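Local coordinates for formyltransferase (Francisella tularensis subsp. tularensis, PDB 4NV1), which belongs to the N-formyltransferase family, pairing a Rossmann-like formyltransferase domain with a C-terminal dimerization domain, at residues T10-L16 against S42-E46; D18-I23 against V159-T163. The contacts are given in a common frame with arbitrary orientation. Residues are numbered along the deposited sequence.

Interaction 1: T10-L16 against S42-E46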
# COMPACT_ATOMS: atom_id res chain seq x y z
N THR A 10 -23.07 -14.68 17.55
CA THR A 10 -21.99 -13.97 16.88
C THR A 10 -20.85 -14.88 16.44
O THR A 10 -20.55 -15.88 17.12
CB THR A 10 -21.32 -12.95 17.81
OG1 THR A 10 -20.38 -12.18 17.06
CG2 THR A 10 -20.64 -13.62 18.96
N ASP A 11 -20.22 -14.50 15.32
CA ASP A 11 -18.95 -15.08 14.96
C ASP A 11 -17.80 -14.10 15.07
O ASP A 11 -16.82 -14.27 14.38
CB ASP A 11 -19.08 -15.63 13.55
CG ASP A 11 -20.05 -16.79 13.53
OD1 ASP A 11 -19.72 -17.76 14.22
OD2 ASP A 11 -21.14 -16.72 12.95
N ASN A 12 -17.85 -13.13 15.99
CA ASN A 12 -16.76 -12.16 16.11
C ASN A 12 -16.22 -12.14 17.50
O ASN A 12 -17.00 -11.93 18.41
CB ASN A 12 -17.25 -10.73 15.92
CG ASN A 12 -16.12 -9.71 15.87
OD1 ASN A 12 -15.59 -9.23 16.88
ND2 ASN A 12 -15.80 -9.33 14.66
N ARG A 13 -14.92 -12.28 17.65
CA ARG A 13 -14.31 -12.35 18.96
C ARG A 13 -14.49 -11.05 19.68
O ARG A 13 -14.66 -11.03 20.90
CB ARG A 13 -12.81 -12.61 18.79
CG ARG A 13 -11.84 -11.92 19.75
CD ARG A 13 -11.43 -12.78 20.95
NE ARG A 13 -10.38 -13.75 20.62
CZ ARG A 13 -10.55 -14.96 20.08
NH1 ARG A 13 -11.74 -15.46 19.80
NH2 ARG A 13 -9.49 -15.73 19.83
N THR A 14 -14.33 -9.94 18.95
CA THR A 14 -14.34 -8.64 19.64
C THR A 14 -15.74 -8.32 20.15
O THR A 14 -15.95 -7.95 21.31
CB THR A 14 -13.74 -7.53 18.75
OG1 THR A 14 -12.33 -7.53 18.98
CG2 THR A 14 -14.28 -6.16 19.11
N ILE A 15 -16.71 -8.45 19.26
CA ILE A 15 -18.13 -8.37 19.63
C ILE A 15 -18.48 -9.33 20.76
O ILE A 15 -19.16 -8.93 21.73
CB ILE A 15 -18.97 -8.68 18.39
CG1 ILE A 15 -18.84 -7.53 17.37
CG2 ILE A 15 -20.44 -9.01 18.72
CD1 ILE A 15 -19.08 -6.13 17.94
N LEU A 16 -18.01 -10.59 20.66
CA LEU A 16 -18.28 -11.58 21.73
C LEU A 16 -17.76 -11.04 23.06
O LEU A 16 -18.45 -11.06 24.10
CB LEU A 16 -17.69 -12.98 21.46
CG LEU A 16 -17.73 -13.92 22.69
CD1 LEU A 16 -19.18 -14.11 23.11
CD2 LEU A 16 -17.04 -15.28 22.53
N SER A 42 -11.65 -20.48 15.33
CA SER A 42 -11.45 -19.10 15.77
C SER A 42 -11.76 -19.08 17.23
O SER A 42 -11.01 -18.49 18.03
CB SER A 42 -12.39 -18.13 15.06
OG SER A 42 -13.63 -18.79 14.86
N PHE A 43 -12.87 -19.76 17.54
CA PHE A 43 -13.40 -19.85 18.92
C PHE A 43 -13.09 -21.15 19.67
O PHE A 43 -13.92 -21.62 20.47
CB PHE A 43 -14.92 -19.58 18.94
CG PHE A 43 -15.30 -18.13 18.81
CD1 PHE A 43 -14.59 -17.14 19.49
CD2 PHE A 43 -16.38 -17.76 18.03
CE1 PHE A 43 -14.96 -15.82 19.38
CE2 PHE A 43 -16.76 -16.44 17.94
CZ PHE A 43 -16.03 -15.47 18.60
N ALA A 44 -11.90 -21.71 19.46
CA ALA A 44 -11.46 -22.93 20.13
C ALA A 44 -11.26 -22.78 21.66
O ALA A 44 -11.83 -23.58 22.40
CB ALA A 44 -10.24 -23.51 19.41
N LYS A 45 -10.56 -21.78 22.20
CA LYS A 45 -10.45 -21.64 23.68
C LYS A 45 -11.78 -21.40 24.43
O LYS A 45 -12.01 -21.90 25.55
CB LYS A 45 -9.46 -20.54 24.09
CG LYS A 45 -8.18 -21.04 24.73
CD LYS A 45 -8.39 -21.64 26.12
CE LYS A 45 -7.10 -22.21 26.68
NZ LYS A 45 -6.94 -21.83 28.12
N GLU A 46 -12.65 -20.62 23.79
CA GLU A 46 -13.91 -20.19 24.39
C GLU A 46 -14.95 -21.32 24.32
O GLU A 46 -15.65 -21.50 25.31
CB GLU A 46 -14.44 -18.89 23.77
CG GLU A 46 -13.44 -17.74 23.70
CD GLU A 46 -12.57 -17.78 22.46
OE1 GLU A 46 -11.76 -16.85 22.28
OE2 GLU A 46 -12.67 -18.74 21.67

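Interaction 2: D18-I23 against V159-T163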
# COMPACT_ATOMS: atom_id res chain seq x y z
N ASP A 18 -17.11 -7.79 23.86
CA ASP A 18 -17.82 -6.57 24.32
C ASP A 18 -19.19 -6.81 24.97
O ASP A 18 -19.48 -6.35 26.09
CB ASP A 18 -17.90 -5.55 23.19
CG ASP A 18 -16.54 -4.88 22.93
OD1 ASP A 18 -15.66 -4.92 23.82
OD2 ASP A 18 -16.32 -4.29 21.84
N PHE A 19 -19.98 -7.63 24.28
CA PHE A 19 -21.24 -8.06 24.79
C PHE A 19 -21.17 -8.68 26.17
O PHE A 19 -21.92 -8.28 27.09
CB PHE A 19 -21.90 -9.00 23.80
CG PHE A 19 -22.61 -8.28 22.70
CD1 PHE A 19 -22.03 -7.15 22.10
CD2 PHE A 19 -23.89 -8.66 22.34
CE1 PHE A 19 -22.66 -6.45 21.08
CE2 PHE A 19 -24.52 -8.00 21.30
CZ PHE A 19 -23.92 -6.89 20.69
N LYS A 20 -20.26 -9.64 26.34
CA LYS A 20 -20.09 -10.33 27.63
C LYS A 20 -19.96 -9.30 28.72
O LYS A 20 -20.51 -9.38 29.82
CB LYS A 20 -18.80 -11.15 27.64
CG LYS A 20 -18.87 -12.53 27.03
CD LYS A 20 -19.26 -13.61 28.04
CE LYS A 20 -18.79 -14.94 27.46
NZ LYS A 20 -19.59 -16.14 27.79
N ASN A 21 -19.11 -8.35 28.37
CA ASN A 21 -18.84 -7.21 29.20
C ASN A 21 -20.04 -6.36 29.57
O ASN A 21 -20.36 -6.13 30.74
CB ASN A 21 -17.89 -6.32 28.43
CG ASN A 21 -16.79 -5.87 29.31
OD1 ASN A 21 -16.99 -4.99 30.14
ND2 ASN A 21 -15.66 -6.55 29.21
N ILE A 22 -20.69 -5.85 28.54
CA ILE A 22 -21.92 -5.08 28.75
C ILE A 22 -23.01 -5.94 29.41
O ILE A 22 -23.56 -5.52 30.42
CB ILE A 22 -22.41 -4.53 27.41
CG1 ILE A 22 -21.39 -3.48 26.94
CG2 ILE A 22 -23.84 -3.99 27.51
CD1 ILE A 22 -21.30 -3.48 25.45
N ILE A 23 -23.33 -7.09 28.85
CA ILE A 23 -24.44 -7.89 29.35
C ILE A 23 -24.20 -8.50 30.72
O ILE A 23 -25.07 -8.40 31.59
CB ILE A 23 -24.88 -8.98 28.39
CG1 ILE A 23 -25.35 -8.36 27.08
CG2 ILE A 23 -26.10 -9.74 28.90
CD1 ILE A 23 -25.33 -9.38 25.96
N VAL A 159 -21.01 -1.08 19.18
CA VAL A 159 -20.90 -1.34 20.62
C VAL A 159 -21.31 -0.18 21.54
O VAL A 159 -22.01 -0.36 22.56
CB VAL A 159 -19.49 -1.84 20.93
CG1 VAL A 159 -19.32 -1.94 22.42
CG2 VAL A 159 -19.29 -3.21 20.29
N GLU A 160 -20.97 1.03 21.13
CA GLU A 160 -21.49 2.22 21.80
C GLU A 160 -23.01 2.41 21.69
O GLU A 160 -23.68 2.72 22.67
CB GLU A 160 -20.70 3.43 21.30
CG GLU A 160 -21.26 4.73 21.82
CD GLU A 160 -20.95 5.92 20.92
OE1 GLU A 160 -21.35 7.02 21.37
OE2 GLU A 160 -20.38 5.79 19.81
N LEU A 161 -23.58 2.09 20.54
CA LEU A 161 -25.03 2.19 20.40
C LEU A 161 -25.75 1.08 21.19
O LEU A 161 -26.74 1.30 21.84
CB LEU A 161 -25.48 2.13 18.95
CG LEU A 161 -25.03 3.30 18.07
CD1 LEU A 161 -25.67 3.10 16.72
CD2 LEU A 161 -25.50 4.69 18.47
N PHE A 162 -25.17 -0.10 21.26
CA PHE A 162 -25.81 -1.20 21.99
C PHE A 162 -25.74 -0.91 23.49
O PHE A 162 -26.68 -1.18 24.26
CB PHE A 162 -25.07 -2.48 21.63
CG PHE A 162 -25.53 -3.68 22.40
CD1 PHE A 162 -26.71 -4.29 22.08
CD2 PHE A 162 -24.75 -4.22 23.37
CE1 PHE A 162 -27.13 -5.42 22.76
CE2 PHE A 162 -25.16 -5.33 24.09
CZ PHE A 162 -26.36 -5.93 23.78
N THR A 163 -24.58 -0.41 23.92
CA THR A 163 -24.40 0.02 25.30
C THR A 163 -25.53 1.03 25.68
O THR A 163 -26.16 0.91 26.71
CB THR A 163 -23.01 0.63 25.49
OG1 THR A 163 -21.99 -0.30 25.11
CG2 THR A 163 -22.79 1.13 26.88

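Interaction 1: T10-L16 against S42-E46
This is a partly buried contact in the Rossmann-like domain between the starts of helices 13-24 and 44-48, with the turns that lead into them. Phe43, the N-cap residue of helix 44-48, fills the gap between them. The edge of the Phe43 ring meets the Asn12 backbone, with Phe43 CZ 3.5 Å from Asn12 C. Thr10 O and Asp11 C also lie close to the ring. Leu16 CD2 adds apolar packing at 3.8 Å from Phe43 CE1. Thr10 OG1 accepts from Asn12 N in an ST turn and bonds to Cys74 O. Asn12 OD1 caps helix 13-24, accepting from Ile15 N at 2.7 Å. Asn12 ND2 makes a weak hydrogen bond to the bound dTDP-4-amino-4,6-dideoxyglucose, so the contact borders the ligand pocket. The Asp11 carboxylate accepts hydrogen bonds from the backbone N of Lys77 and Ser36. On the more exposed side a salt bridge spans the segments. Arg13 NH1 lies 2.8 Å from Glu46 OE1, which sits over one guanidinium face, so only charges attract.

Interaction 2: D18-I23 against V159-T163
Helices 13-24 and 147-170 pack side by side here, their local axes 10.9 Å apart and crossing at -20°. Val159 comes first and points at the other helix. Val159 CG1 lies 3.9 Å from Ile22 CD1, and Val159 CG2 touches Asp18 OD2 at 3.5 Å. Phe162 is the main apolar residue of this segment. Its ring forms an offset stack with Phe19, centroids 4.1 Å apart and planes at 3°. Ile22 CG2 adds a contact 3.9 Å from Phe162 CE2, while Ile23 CD1 approaches the edge of the ring. Phe72 meets the same ring edge-to-face, and Phe162 also reaches Ile121 of the sheet. Phe19 and Ile23 both reach Val8 of strand 4-9. Thr163 closes the segment at the exposed side. Thr163 OG1 donates to Val159 O at 2.6 Å and touches Ile22 CD1 at 3.3 Å. Such near-parallel helices covering one face of a central sheet are characteristic of Rossmann-like alpha/beta domains.

How the interactions relate
Both interactions use helix 13-24, but at different points along it. Interaction 1 holds its N-terminal start, beside the ligand pocket. Interaction 2 holds the later turns, where side chains also reach the central sheet. Each is partly buried, with an inner apolar part and a more exposed margin. The chemistry differs. Interaction 1 sets one aromatic ring against backbone and adds a salt bridge on its more exposed side. Interaction 2 relies on apolar side chains and a ring stack, with no salt bridge between its segments. The centres lie about 15 Å apart. Ile15 CD1 meets Val159 CG2 at 3.8 Å, which joins the two contacts directly.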